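Local structure of twin-arginine translocation pathway signal (Rhodoferax ferrireducens, 5IM2) at residues Q179-A184 and T316-P321; T199-Y204 and R330-V335; E139-A144 and L165-P170; F123-V128 and T151-E156; V49-H54 and I83-Y88. The protein probably serves as the solute-binding protein of a TRAP transporter, capturing a small organic acid outside the cytoplasm, and here holds copurified benzoate. All blocks are in the same frame, centred on the assembly; numbering follows the deposited sequence.

Interaction 1. Residues Q179-A184 and T316-P321; sequences QIKTAA and TIYAIP
K181 lies across the ring of Y318 in a CH-pi contact. Its CG stands over one face, 3.9 Å from the ring centroid and 19° off the normal, displaced toward the rim. The extended lysine chain brings CE to 3.8 Å from Y318 CE1. Y318 reaches out from the strand to the loop, its CG anti to the backbone N (chi1 176°). In two van der Waals contacts a methyl or methylene meets a polar atom: Q179 NE2 sits 3.6 Å from T316 CG2, and I320 CG1 lies 4.0 Å from K181 O. Strand 316-320 is outermost in the six-stranded sheet, paired through its backbone with strand 247-251; the loop, which in the chain connects strands 171-175 and 190-193, lies against it. Two waters add polar links. Water 1 accepts from Q179 NE2 and donates to T316 O, both at 3.0 Å. Water 2 sits in the plane of the tyrosine ring at its edge, 2.6 Å from Y318 OH, and donates to K181 O. With an alanine here instead of Y318, the K181 chain would probably lose the surface it rests on and water 2 its hydroxyl partner. I180 O, 3.8 Å from Y318 CD2, is hydrogen-bonded to S249 OG.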
# COMPACT_ATOMS: atom_id res chain seq x y z
N GLN A 179 -6.50 6.54 23.40
CA GLN A 179 -5.38 5.61 23.24
C GLN A 179 -5.89 4.19 23.03
O GLN A 179 -6.79 3.73 23.74
CB GLN A 179 -4.48 5.66 24.46
CG GLN A 179 -3.31 4.71 24.40
CD GLN A 179 -2.34 4.95 25.53
OE1 GLN A 179 -2.68 4.78 26.71
NE2 GLN A 179 -1.12 5.36 25.19
N ILE A 180 -5.30 3.49 22.08
CA ILE A 180 -5.68 2.12 21.73
C ILE A 180 -4.68 1.18 22.40
O ILE A 180 -3.58 0.96 21.89
CB ILE A 180 -5.72 1.90 20.22
CG1 ILE A 180 -6.61 2.95 19.52
CG2 ILE A 180 -6.18 0.49 19.90
CD1 ILE A 180 -7.99 3.05 20.07
N LYS A 181 -5.04 0.61 23.55
CA LYS A 181 -4.20 -0.40 24.17
C LYS A 181 -4.68 -1.81 23.88
O LYS A 181 -3.87 -2.73 23.69
CB LYS A 181 -4.12 -0.20 25.68
CG LYS A 181 -3.10 0.83 26.11
CD LYS A 181 -3.03 0.85 27.62
CE LYS A 181 -1.72 1.40 28.13
NZ LYS A 181 -1.56 1.04 29.56
N THR A 182 -6.00 -2.01 23.84
CA THR A 182 -6.62 -3.28 23.50
C THR A 182 -7.68 -3.07 22.42
O THR A 182 -8.12 -1.94 22.16
CB THR A 182 -7.27 -3.93 24.72
OG1 THR A 182 -8.36 -3.11 25.15
CG2 THR A 182 -6.29 -4.05 25.87
N ALA A 183 -8.15 -4.18 21.84
CA ALA A 183 -9.17 -4.09 20.80
C ALA A 183 -10.45 -3.43 21.30
O ALA A 183 -11.12 -2.73 20.53
CB ALA A 183 -9.49 -5.47 20.24
N ALA A 184 -10.83 -3.62 22.57
CA ALA A 184 -12.02 -2.96 23.09
C ALA A 184 -11.94 -1.44 23.00
O ALA A 184 -12.98 -0.78 22.99
CB ALA A 184 -12.25 -3.34 24.55
N THR A 316 1.68 10.79 21.99
CA THR A 316 1.85 9.59 22.78
C THR A 316 1.85 8.38 21.85
O THR A 316 0.87 8.12 21.15
CB THR A 316 0.73 9.47 23.82
OG1 THR A 316 0.70 10.66 24.62
CG2 THR A 316 0.96 8.26 24.73
N ILE A 317 2.97 7.65 21.85
CA ILE A 317 3.15 6.44 21.07
C ILE A 317 3.14 5.27 22.04
O ILE A 317 3.89 5.26 23.03
CB ILE A 317 4.48 6.45 20.29
CG1 ILE A 317 4.55 7.62 19.33
CG2 ILE A 317 4.65 5.15 19.55
CD1 ILE A 317 5.92 7.76 18.69
N TYR A 318 2.38 4.25 21.70
CA TYR A 318 2.29 3.02 22.47
C TYR A 318 2.56 1.85 21.53
O TYR A 318 2.13 1.86 20.38
CB TYR A 318 0.92 2.89 23.11
CG TYR A 318 0.68 1.60 23.86
CD1 TYR A 318 1.25 1.38 25.11
CD2 TYR A 318 -0.13 0.60 23.33
CE1 TYR A 318 1.02 0.21 25.80
CE2 TYR A 318 -0.36 -0.58 24.02
CZ TYR A 318 0.22 -0.78 25.25
OH TYR A 318 -0.01 -1.94 25.96
N ALA A 319 3.29 0.85 22.03
CA ALA A 319 3.54 -0.37 21.28
C ALA A 319 2.73 -1.50 21.91
O ALA A 319 2.94 -1.85 23.07
CB ALA A 319 5.02 -0.73 21.26
N ILE A 320 1.84 -2.08 21.11
CA ILE A 320 1.00 -3.18 21.56
C ILE A 320 1.87 -4.44 21.64
O ILE A 320 2.43 -4.86 20.62
CB ILE A 320 -0.20 -3.36 20.62
CG1 ILE A 320 -1.16 -2.18 20.76
CG2 ILE A 320 -0.96 -4.66 20.91
CD1 ILE A 320 -2.15 -2.06 19.60
N PRO A 321 2.00 -5.05 22.82
CA PRO A 321 2.88 -6.22 22.96
C PRO A 321 2.32 -7.45 22.25
O PRO A 321 1.14 -7.53 21.91
CB PRO A 321 2.94 -6.43 24.48
CG PRO A 321 1.72 -5.79 25.01
CD PRO A 321 1.39 -4.65 24.09
O HOH W 1 -0.99 5.98 22.25
O HOH W 2 -1.82 -3.63 25.03

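Interaction 2. Residues T199-Y204 and R330-V335; sequences TKMLGY and RKAAVV
Y204 and V334 meet at about a right angle, the valine methyl CG1 pressing on one face of the tyrosine ring. That methyl is 3.3 Å from the ring centroid and 16° off the normal, shifted toward the rim on the CE1 side, a CH-pi contact shorter than usual and probably strained. The valine torsion puts CG1 over the ring: it is set between the backbone N and the carbonyl carbon (chi1 55°), while CG2 lies near the hydroxyl, 3.7 Å from Y204 OH. V335 comes past the same ring in the opposite direction, with CG2 4.0 Å from Y204 CD2. The same methyl also touches the helix backbone, 3.9 Å from M201 CA, so V335 fits in between M201 and Y204, one turn apart. At the root of the tyrosine, Y204 CB rests against K331 O at 3.7 Å. Side-chain packing here is almost wholly apolar. It sets helix 196-205 against the junction where helix 322-332 gives way to helix 334-345, with V335 also reaching Q197 on the first helix and K331 reaching L205. P132, from a separate loop, packs on A332 and V335 beside this junction.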
# COMPACT_ATOMS: atom_id res chain seq x y z
N THR A 199 -10.90 -2.37 6.05
CA THR A 199 -12.13 -1.92 6.73
C THR A 199 -12.91 -3.11 7.26
O THR A 199 -13.52 -3.01 8.34
CB THR A 199 -13.01 -1.06 5.82
OG1 THR A 199 -13.39 -1.79 4.65
CG2 THR A 199 -12.32 0.24 5.45
N LYS A 200 -12.83 -4.26 6.59
CA LYS A 200 -13.45 -5.47 7.14
C LYS A 200 -12.80 -5.86 8.46
O LYS A 200 -13.49 -6.22 9.42
CB LYS A 200 -13.37 -6.60 6.12
CG LYS A 200 -14.38 -6.43 5.01
CD LYS A 200 -14.28 -7.54 3.98
CE LYS A 200 -15.07 -7.18 2.72
NZ LYS A 200 -16.48 -6.81 3.03
N MET A 201 -11.46 -5.82 8.52
CA MET A 201 -10.79 -6.09 9.79
C MET A 201 -11.23 -5.08 10.84
O MET A 201 -11.59 -5.46 11.96
CB MET A 201 -9.27 -6.07 9.60
CG MET A 201 -8.46 -6.15 10.87
SD MET A 201 -8.12 -4.55 11.63
CE MET A 201 -7.15 -3.70 10.40
N LEU A 202 -11.24 -3.79 10.50
CA LEU A 202 -11.62 -2.81 11.51
C LEU A 202 -13.01 -3.09 12.06
O LEU A 202 -13.27 -2.90 13.25
CB LEU A 202 -11.54 -1.39 10.92
CG LEU A 202 -10.14 -0.86 10.55
CD1 LEU A 202 -10.19 0.44 9.75
CD2 LEU A 202 -9.29 -0.67 11.78
N GLY A 203 -13.93 -3.53 11.21
CA GLY A 203 -15.27 -3.82 11.67
C GLY A 203 -15.32 -4.98 12.64
O GLY A 203 -16.08 -4.96 13.62
N TYR A 204 -14.50 -5.99 12.40
CA TYR A 204 -14.45 -7.10 13.33
C TYR A 204 -13.77 -6.72 14.64
O TYR A 204 -14.00 -7.39 15.65
CB TYR A 204 -13.75 -8.29 12.66
CG TYR A 204 -14.67 -9.20 11.85
CD1 TYR A 204 -15.58 -10.04 12.50
CD2 TYR A 204 -14.63 -9.23 10.47
CE1 TYR A 204 -16.42 -10.91 11.79
CE2 TYR A 204 -15.47 -10.09 9.74
CZ TYR A 204 -16.37 -10.92 10.41
OH TYR A 204 -17.17 -11.77 9.72
N ARG A 330 -7.04 -13.02 17.15
CA ARG A 330 -8.22 -13.81 17.48
C ARG A 330 -9.49 -13.15 16.94
O ARG A 330 -10.34 -13.81 16.32
CB ARG A 330 -8.29 -13.97 18.99
CG ARG A 330 -9.32 -14.96 19.45
CD ARG A 330 -9.65 -14.76 20.91
NE ARG A 330 -8.47 -14.82 21.76
CZ ARG A 330 -7.93 -15.94 22.23
NH1 ARG A 330 -8.47 -17.12 21.93
NH2 ARG A 330 -6.86 -15.88 23.00
N LYS A 331 -9.61 -11.84 17.16
CA LYS A 331 -10.81 -11.11 16.75
C LYS A 331 -10.90 -10.98 15.24
O LYS A 331 -12.00 -10.89 14.69
CB LYS A 331 -10.83 -9.72 17.38
CG LYS A 331 -11.26 -9.69 18.84
CD LYS A 331 -11.81 -8.32 19.24
CE LYS A 331 -12.40 -8.36 20.65
NZ LYS A 331 -12.54 -7.00 21.26
N ALA A 332 -9.76 -11.00 14.57
CA ALA A 332 -9.68 -10.74 13.14
C ALA A 332 -9.56 -12.01 12.32
O ALA A 332 -9.45 -11.92 11.09
CB ALA A 332 -8.48 -9.84 12.86
N ALA A 333 -9.58 -13.17 12.97
CA ALA A 333 -9.23 -14.43 12.33
C ALA A 333 -10.22 -14.81 11.23
O ALA A 333 -9.89 -15.56 10.30
CB ALA A 333 -9.18 -15.53 13.39
N VAL A 334 -11.45 -14.31 11.33
CA VAL A 334 -12.44 -14.67 10.34
C VAL A 334 -12.19 -13.96 9.01
O VAL A 334 -12.72 -14.39 7.99
CB VAL A 334 -13.86 -14.39 10.87
CG1 VAL A 334 -13.98 -12.96 11.30
CG2 VAL A 334 -14.90 -14.74 9.82
N VAL A 335 -11.41 -12.87 9.00
CA VAL A 335 -11.26 -12.10 7.77
C VAL A 335 -10.68 -12.96 6.66
O VAL A 335 -11.14 -12.88 5.51
CB VAL A 335 -10.40 -10.83 7.98
CG1 VAL A 335 -10.27 -10.05 6.68
CG2 VAL A 335 -11.02 -9.93 9.01

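Interaction 3. Residues E139-A144 and L165-P170; sequences EATSRA and LQVHGP
S142 turns its OG anti to the carbonyl carbon, beside its own backbone N (chi1 -67°), and V167 sets CG2 between its backbone N and carbonyl carbon; together these rotations bring both groups into the seam between helix and strand. Helix 138-152 here packs on strand 161-167, an outermost strand of the five-stranded mixed sheet. The two segment axes pass 6.4 Å apart and run roughly antiparallel, at 146°. The serine hydroxyl does the polar work, accepting from V167 N at 3.0 Å along a nearly straight path (165°) while it bonds to A138 O within its own helix. Packing is close: S142 OG is 3.2 Å from Q166 CB, and the CA atoms of S142 and Q166 are 4.1 Å apart. The V167 and T141 side chains cross at about a right angle, with V167 CG2 3.8 Å from T141 CB, while T141 OG1 is bonded to N137 O. The amide end of Q166 leads away from the helix to W113 and Q299, the latter a residue of the benzoate pocket. Farther on, the chain enters the pocket itself at H168, which touches the ligand. Its ND1 donates in the ring plane to a lone pair of G169 O, 2.7 Å away.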
# COMPACT_ATOMS: atom_id res chain seq x y z
N GLU A 139 9.99 -5.32 2.22
CA GLU A 139 10.80 -5.77 1.09
C GLU A 139 10.44 -7.21 0.73
O GLU A 139 10.14 -7.52 -0.43
CB GLU A 139 12.29 -5.66 1.39
CG GLU A 139 13.16 -6.11 0.24
CD GLU A 139 14.63 -6.12 0.61
OE1 GLU A 139 14.96 -5.77 1.78
OE2 GLU A 139 15.44 -6.53 -0.26
N ALA A 140 10.48 -8.10 1.71
CA ALA A 140 10.17 -9.51 1.46
C ALA A 140 8.74 -9.69 0.95
O ALA A 140 8.50 -10.42 -0.03
CB ALA A 140 10.43 -10.31 2.74
N THR A 141 7.78 -9.04 1.60
CA THR A 141 6.38 -9.19 1.23
C THR A 141 6.09 -8.58 -0.14
O THR A 141 5.21 -9.07 -0.87
CB THR A 141 5.51 -8.57 2.33
OG1 THR A 141 5.89 -9.17 3.58
CG2 THR A 141 4.04 -8.85 2.10
N SER A 142 6.77 -7.48 -0.49
CA SER A 142 6.67 -6.94 -1.84
C SER A 142 7.18 -7.93 -2.88
O SER A 142 6.60 -8.05 -3.97
CB SER A 142 7.47 -5.64 -1.96
OG SER A 142 6.89 -4.61 -1.16
N ARG A 143 8.32 -8.57 -2.62
CA ARG A 143 8.82 -9.56 -3.57
C ARG A 143 7.81 -10.69 -3.73
O ARG A 143 7.56 -11.15 -4.85
CB ARG A 143 10.15 -10.12 -3.09
CG ARG A 143 11.26 -9.14 -3.14
CD ARG A 143 12.51 -9.64 -2.38
NE ARG A 143 13.07 -10.85 -2.96
CZ ARG A 143 14.07 -10.89 -3.83
NH1 ARG A 143 14.64 -9.77 -4.25
NH2 ARG A 143 14.49 -12.07 -4.30
N ALA A 144 7.24 -11.14 -2.62
CA ALA A 144 6.20 -12.17 -2.66
C ALA A 144 5.00 -11.75 -3.47
O ALA A 144 4.42 -12.55 -4.20
CB ALA A 144 5.79 -12.53 -1.22
N LEU A 165 4.98 -4.22 -8.05
CA LEU A 165 3.96 -4.49 -7.04
C LEU A 165 4.62 -4.47 -5.67
O LEU A 165 5.71 -5.03 -5.53
CB LEU A 165 3.30 -5.86 -7.26
CG LEU A 165 2.42 -5.95 -8.49
CD1 LEU A 165 2.36 -7.42 -8.91
CD2 LEU A 165 1.02 -5.38 -8.20
N GLN A 166 4.01 -3.84 -4.67
CA GLN A 166 4.67 -3.71 -3.37
C GLN A 166 3.66 -3.38 -2.28
O GLN A 166 2.48 -3.16 -2.53
CB GLN A 166 5.79 -2.65 -3.45
CG GLN A 166 5.39 -1.34 -4.13
CD GLN A 166 5.46 -0.11 -3.24
OE1 GLN A 166 5.48 0.99 -3.73
NE2 GLN A 166 5.44 -0.29 -1.95
N VAL A 167 4.15 -3.48 -1.04
CA VAL A 167 3.39 -3.18 0.16
C VAL A 167 4.15 -2.12 0.96
O VAL A 167 5.32 -1.83 0.68
CB VAL A 167 3.12 -4.42 1.02
CG1 VAL A 167 2.39 -5.47 0.19
CG2 VAL A 167 4.44 -4.95 1.62
N HIS A 168 3.47 -1.53 1.95
CA HIS A 168 4.13 -0.61 2.86
C HIS A 168 4.49 -1.28 4.20
O HIS A 168 4.33 -2.49 4.39
CB HIS A 168 3.30 0.69 3.03
CG HIS A 168 1.92 0.54 3.63
ND1 HIS A 168 1.68 -0.06 4.86
CD2 HIS A 168 0.72 0.99 3.20
CE1 HIS A 168 0.38 -0.01 5.13
NE2 HIS A 168 -0.23 0.66 4.15
N GLY A 169 5.07 -0.49 5.13
CA GLY A 169 5.44 -0.99 6.43
C GLY A 169 4.21 -1.31 7.28
O GLY A 169 3.07 -1.11 6.87
N PRO A 170 4.45 -1.82 8.49
CA PRO A 170 3.32 -2.25 9.32
C PRO A 170 2.35 -1.12 9.62
O PRO A 170 2.74 0.02 9.92
CB PRO A 170 3.99 -2.76 10.59
CG PRO A 170 5.40 -3.12 10.16
CD PRO A 170 5.75 -2.13 9.09

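Interaction 4. Residues F123-V128 and T151-E156; sequences FPRIEV and TMALDE
R125 is gripped by two successive acids, D155 and E156. Its guanidinium meets D155 end-on: NH2 donates to OD2 at 2.6 Å, almost straight at 174°, and NH1 to OD1 at 3.1 Å. The two flat groups are turned 52° apart, and OD2 is approached from above its carboxylate plane although it lies in the guanidinium plane. E156 comes alongside the arginine in the opposite direction and takes NE on OE2 at 3.1 Å. That same oxygen uses its syn lone pair for R125 N, 3.0 Å away, while OE1 accepts from I126 N at 2.8 Å. One carboxylate thus ties together two consecutive backbone N-H groups and the side chain of R125. Two waters fill in: water 3 joins R125 NH1 to M152 O, and water 4 joins NH2 to E156 OE2. The apolar support begins with A153 CB, over one face of the guanidinium and 3.8 Å from R125 CD. F123 presents its ring edge to E156 O, with CD1 at 3.7 Å, and its ring is in turn stacked on F157 and edge-to-face with Y101. Farther out, F348 and L353 touch the arginine, and Y148 OH bonds to R125 O. A leucine in place of R125 would probably leave two adjacent carboxylates without their counter-charge. In this largely buried network, with several donors around E156, both acids are likely to be ionised, and the backbone N-H groups of R125 and I126 probably help to stabilise the negative charge of E156.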
# COMPACT_ATOMS: atom_id res chain seq x y z
N PHE A 123 -9.82 -5.71 -7.92
CA PHE A 123 -8.59 -6.52 -7.91
C PHE A 123 -8.64 -7.46 -6.70
O PHE A 123 -7.92 -7.29 -5.72
CB PHE A 123 -7.34 -5.64 -7.89
CG PHE A 123 -7.31 -4.63 -8.97
CD1 PHE A 123 -7.06 -5.01 -10.29
CD2 PHE A 123 -7.57 -3.29 -8.70
CE1 PHE A 123 -7.03 -4.07 -11.32
CE2 PHE A 123 -7.53 -2.36 -9.71
CZ PHE A 123 -7.25 -2.74 -11.03
N PRO A 124 -9.51 -8.47 -6.75
CA PRO A 124 -9.74 -9.28 -5.54
C PRO A 124 -8.57 -10.14 -5.14
O PRO A 124 -8.37 -10.36 -3.94
CB PRO A 124 -10.95 -10.13 -5.93
CG PRO A 124 -10.93 -10.20 -7.41
CD PRO A 124 -10.40 -8.86 -7.85
N ARG A 125 -7.78 -10.68 -6.07
CA ARG A 125 -6.79 -11.67 -5.65
C ARG A 125 -5.56 -11.06 -4.97
O ARG A 125 -4.95 -11.70 -4.10
CB ARG A 125 -6.37 -12.52 -6.84
CG ARG A 125 -7.43 -13.48 -7.30
CD ARG A 125 -7.11 -14.06 -8.64
NE ARG A 125 -7.43 -13.11 -9.69
CZ ARG A 125 -7.43 -13.40 -10.99
NH1 ARG A 125 -7.09 -14.62 -11.41
NH2 ARG A 125 -7.75 -12.47 -11.86
N ILE A 126 -5.17 -9.84 -5.34
CA ILE A 126 -4.00 -9.24 -4.71
C ILE A 126 -4.26 -8.91 -3.25
O ILE A 126 -3.32 -8.70 -2.46
CB ILE A 126 -3.54 -8.00 -5.49
CG1 ILE A 126 -2.15 -7.60 -5.03
CG2 ILE A 126 -4.50 -6.84 -5.34
CD1 ILE A 126 -1.61 -6.33 -5.72
N GLU A 127 -5.54 -8.87 -2.86
CA GLU A 127 -5.94 -8.52 -1.50
C GLU A 127 -5.46 -9.50 -0.44
O GLU A 127 -5.56 -9.19 0.74
CB GLU A 127 -7.47 -8.46 -1.38
CG GLU A 127 -8.21 -7.40 -2.11
CD GLU A 127 -9.74 -7.57 -1.91
OE1 GLU A 127 -10.23 -8.71 -1.63
OE2 GLU A 127 -10.45 -6.56 -2.04
N VAL A 128 -4.96 -10.67 -0.83
CA VAL A 128 -4.47 -11.65 0.14
C VAL A 128 -3.40 -11.01 1.02
O VAL A 128 -3.23 -11.38 2.20
CB VAL A 128 -3.97 -12.90 -0.62
CG1 VAL A 128 -2.70 -12.61 -1.41
CG2 VAL A 128 -3.80 -14.06 0.35
N THR A 151 2.55 -15.47 -11.18
CA THR A 151 2.40 -16.91 -11.35
C THR A 151 0.97 -17.37 -11.12
O THR A 151 0.52 -18.30 -11.79
CB THR A 151 3.34 -17.66 -10.41
OG1 THR A 151 3.03 -17.37 -9.04
CG2 THR A 151 4.77 -17.26 -10.68
N MET A 152 0.23 -16.68 -10.25
CA MET A 152 -1.08 -17.12 -9.80
C MET A 152 -2.25 -16.34 -10.38
O MET A 152 -3.36 -16.86 -10.44
CB MET A 152 -1.20 -16.99 -8.28
CG MET A 152 -0.07 -17.65 -7.45
SD MET A 152 0.08 -19.41 -7.85
CE MET A 152 -1.41 -19.99 -7.03
N ALA A 153 -2.04 -15.08 -10.75
CA ALA A 153 -3.13 -14.16 -11.04
C ALA A 153 -2.69 -13.17 -12.11
O ALA A 153 -2.89 -11.96 -12.00
CB ALA A 153 -3.58 -13.43 -9.77
N LEU A 154 -2.11 -13.70 -13.20
CA LEU A 154 -1.59 -12.84 -14.24
C LEU A 154 -2.70 -12.08 -14.96
O LEU A 154 -2.46 -10.99 -15.48
CB LEU A 154 -0.77 -13.67 -15.22
CG LEU A 154 -0.01 -12.93 -16.32
CD1 LEU A 154 1.05 -11.99 -15.76
CD2 LEU A 154 0.58 -13.96 -17.25
N ASP A 155 -3.92 -12.62 -14.97
CA ASP A 155 -5.00 -11.94 -15.68
C ASP A 155 -5.61 -10.78 -14.89
O ASP A 155 -6.37 -10.01 -15.47
CB ASP A 155 -6.10 -12.93 -16.02
CG ASP A 155 -6.66 -13.58 -14.79
OD1 ASP A 155 -5.99 -14.49 -14.26
OD2 ASP A 155 -7.74 -13.16 -14.34
N GLU A 156 -5.28 -10.63 -13.60
CA GLU A 156 -5.93 -9.60 -12.79
C GLU A 156 -5.57 -8.20 -13.24
O GLU A 156 -6.39 -7.28 -13.12
CB GLU A 156 -5.56 -9.78 -11.30
CG GLU A 156 -6.09 -8.71 -10.34
CD GLU A 156 -6.49 -9.28 -8.98
OE1 GLU A 156 -5.84 -8.93 -7.94
OE2 GLU A 156 -7.44 -10.09 -8.95
O HOH W 3 -5.98 -16.84 -10.17
O HOH W 4 -9.27 -10.18 -10.98

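Interaction 5. Residues V49-H54 and I83-Y88; sequences VTLKFH and IQFEAY
F53 O receives Y88 N at 2.7 Å, the shortest bond of a regular parallel ladder between strands 49-54 and 83-88. Four more backbone bonds precede it. Q84 N donates to V49 O at 2.8 Å, practically straight (179°) and nearly along the C=O axis, and Q84 O takes L51 N at the same distance. L51 O then accepts E86 N at 2.9 Å, its donor tilted 34° from the carbonyl plane, and E86 O accepts F53 N. The strand axes twist by 29°. Side chains alternate between the faces. On one, L51 and F85 lie side by side pointing the same way, with L51 CB 3.9 Å from F85 CD2, and L51 CD1 reaches I83 CG2 at 3.9 Å. This face is covered by helix 62-78, from which M72 and S76 meet F85 and H68 meets the F53 ring edge-to-face. The other face is more polar. T50 CG2 touches E86 CG at 3.6 Å, while K52 runs beside E86 without its charged end reaching the carboxylate. H54, whose ND1 is bonded to Q103 OE1, turns its ring edge to Y88 O, with CD2 3.3 Å away. Strand, covering helix and parallel neighbouring strand make up a beta-alpha-beta crossover, at the margin of the five-stranded sheet of this solute-binding protein.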
# COMPACT_ATOMS: atom_id res chain seq x y z
N VAL A 49 11.49 10.00 -25.77
CA VAL A 49 10.10 9.75 -25.44
C VAL A 49 9.83 10.40 -24.09
O VAL A 49 10.65 10.32 -23.17
CB VAL A 49 9.78 8.24 -25.46
CG1 VAL A 49 10.56 7.49 -24.39
CG2 VAL A 49 8.31 8.02 -25.26
N THR A 50 8.69 11.07 -23.99
CA THR A 50 8.29 11.70 -22.74
C THR A 50 7.07 10.95 -22.22
O THR A 50 6.05 10.88 -22.91
CB THR A 50 8.01 13.19 -22.95
OG1 THR A 50 9.12 13.77 -23.63
CG2 THR A 50 7.81 13.91 -21.62
N LEU A 51 7.19 10.39 -21.03
CA LEU A 51 6.12 9.63 -20.41
C LEU A 51 5.47 10.45 -19.31
O LEU A 51 6.17 11.08 -18.50
CB LEU A 51 6.67 8.32 -19.82
CG LEU A 51 7.37 7.40 -20.81
CD1 LEU A 51 8.02 6.24 -20.06
CD2 LEU A 51 6.44 6.88 -21.88
N LYS A 52 4.14 10.42 -19.26
CA LYS A 52 3.39 11.09 -18.21
C LYS A 52 3.19 10.15 -17.03
O LYS A 52 2.65 9.05 -17.19
CB LYS A 52 2.05 11.58 -18.73
CG LYS A 52 2.18 12.62 -19.80
CD LYS A 52 0.79 13.12 -20.22
CE LYS A 52 0.84 13.95 -21.48
NZ LYS A 52 -0.07 13.38 -22.51
N PHE A 53 3.59 10.61 -15.84
CA PHE A 53 3.48 9.87 -14.58
C PHE A 53 2.51 10.62 -13.66
O PHE A 53 2.63 11.83 -13.50
CB PHE A 53 4.87 9.78 -13.94
CG PHE A 53 4.93 8.98 -12.66
CD1 PHE A 53 4.51 9.53 -11.45
CD2 PHE A 53 5.51 7.73 -12.64
CE1 PHE A 53 4.60 8.82 -10.28
CE2 PHE A 53 5.60 7.01 -11.46
CZ PHE A 53 5.12 7.56 -10.27
N HIS A 54 1.52 9.91 -13.10
CA HIS A 54 0.50 10.52 -12.25
C HIS A 54 0.31 9.72 -10.97
O HIS A 54 0.23 8.49 -11.02
CB HIS A 54 -0.87 10.61 -13.00
CG HIS A 54 -1.84 11.61 -12.45
ND1 HIS A 54 -3.19 11.53 -12.72
CD2 HIS A 54 -1.67 12.75 -11.74
CE1 HIS A 54 -3.82 12.54 -12.15
NE2 HIS A 54 -2.92 13.29 -11.54
N ILE A 83 14.69 8.73 -22.25
CA ILE A 83 13.38 8.63 -21.61
C ILE A 83 13.25 9.78 -20.62
O ILE A 83 14.02 9.88 -19.65
CB ILE A 83 13.17 7.29 -20.90
CG1 ILE A 83 13.42 6.10 -21.84
CG2 ILE A 83 11.75 7.24 -20.33
CD1 ILE A 83 13.35 4.74 -21.13
N GLN A 84 12.27 10.65 -20.86
CA GLN A 84 12.00 11.78 -19.99
C GLN A 84 10.58 11.65 -19.45
O GLN A 84 9.73 11.00 -20.06
CB GLN A 84 12.15 13.11 -20.72
CG GLN A 84 13.57 13.40 -21.20
CD GLN A 84 14.57 13.46 -20.05
OE1 GLN A 84 14.24 13.92 -18.96
NE2 GLN A 84 15.78 12.99 -20.30
N PHE A 85 10.32 12.27 -18.31
CA PHE A 85 9.01 12.19 -17.69
C PHE A 85 8.42 13.57 -17.48
O PHE A 85 9.12 14.51 -17.08
CB PHE A 85 9.09 11.51 -16.36
CG PHE A 85 9.51 10.07 -16.46
CD1 PHE A 85 10.86 9.72 -16.44
CD2 PHE A 85 8.56 9.07 -16.55
CE1 PHE A 85 11.25 8.41 -16.52
CE2 PHE A 85 8.94 7.74 -16.63
CZ PHE A 85 10.29 7.41 -16.61
N GLU A 86 7.12 13.69 -17.74
CA GLU A 86 6.30 14.78 -17.22
C GLU A 86 5.52 14.17 -16.07
O GLU A 86 4.63 13.34 -16.28
CB GLU A 86 5.36 15.37 -18.27
CG GLU A 86 6.10 16.14 -19.33
CD GLU A 86 5.17 16.66 -20.39
OE1 GLU A 86 4.23 15.93 -20.76
OE2 GLU A 86 5.39 17.81 -20.83
N ALA A 87 5.93 14.50 -14.85
CA ALA A 87 5.45 13.84 -13.65
C ALA A 87 4.47 14.75 -12.93
O ALA A 87 4.71 15.94 -12.78
CB ALA A 87 6.61 13.49 -12.73
N TYR A 88 3.41 14.16 -12.39
CA TYR A 88 2.33 14.91 -11.76
C TYR A 88 1.96 14.29 -10.42
O TYR A 88 1.35 13.19 -10.40
CB TYR A 88 1.14 14.98 -12.68
CG TYR A 88 1.48 15.68 -13.97
CD1 TYR A 88 1.58 17.06 -14.02
CD2 TYR A 88 1.73 14.97 -15.13
CE1 TYR A 88 1.89 17.72 -15.19
CE2 TYR A 88 2.03 15.62 -16.31
CZ TYR A 88 2.13 16.99 -16.33
OH TYR A 88 2.44 17.69 -17.49

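Along the chain interaction 5 closes first, then interactions 4 and 3 alternate their segments, and interactions 1 and 2 do likewise after them. Interactions 3 and 4 share helix 138-152 and touch where L165 CD2 meets I126 CD1 at 3.7 Å. Interactions 1 and 2 are joined by strand 316-320 running on into helix 322-332, and K331 touches A183; their centres are about 17 Å apart. Interaction 5 lies on the five-stranded sheet that interaction 3 also reaches, about 43 Å between centres from interaction 1 on the six-stranded one. Interaction 3, nearest the chain's centre, leads into the benzoate pocket, while the others lie farther out.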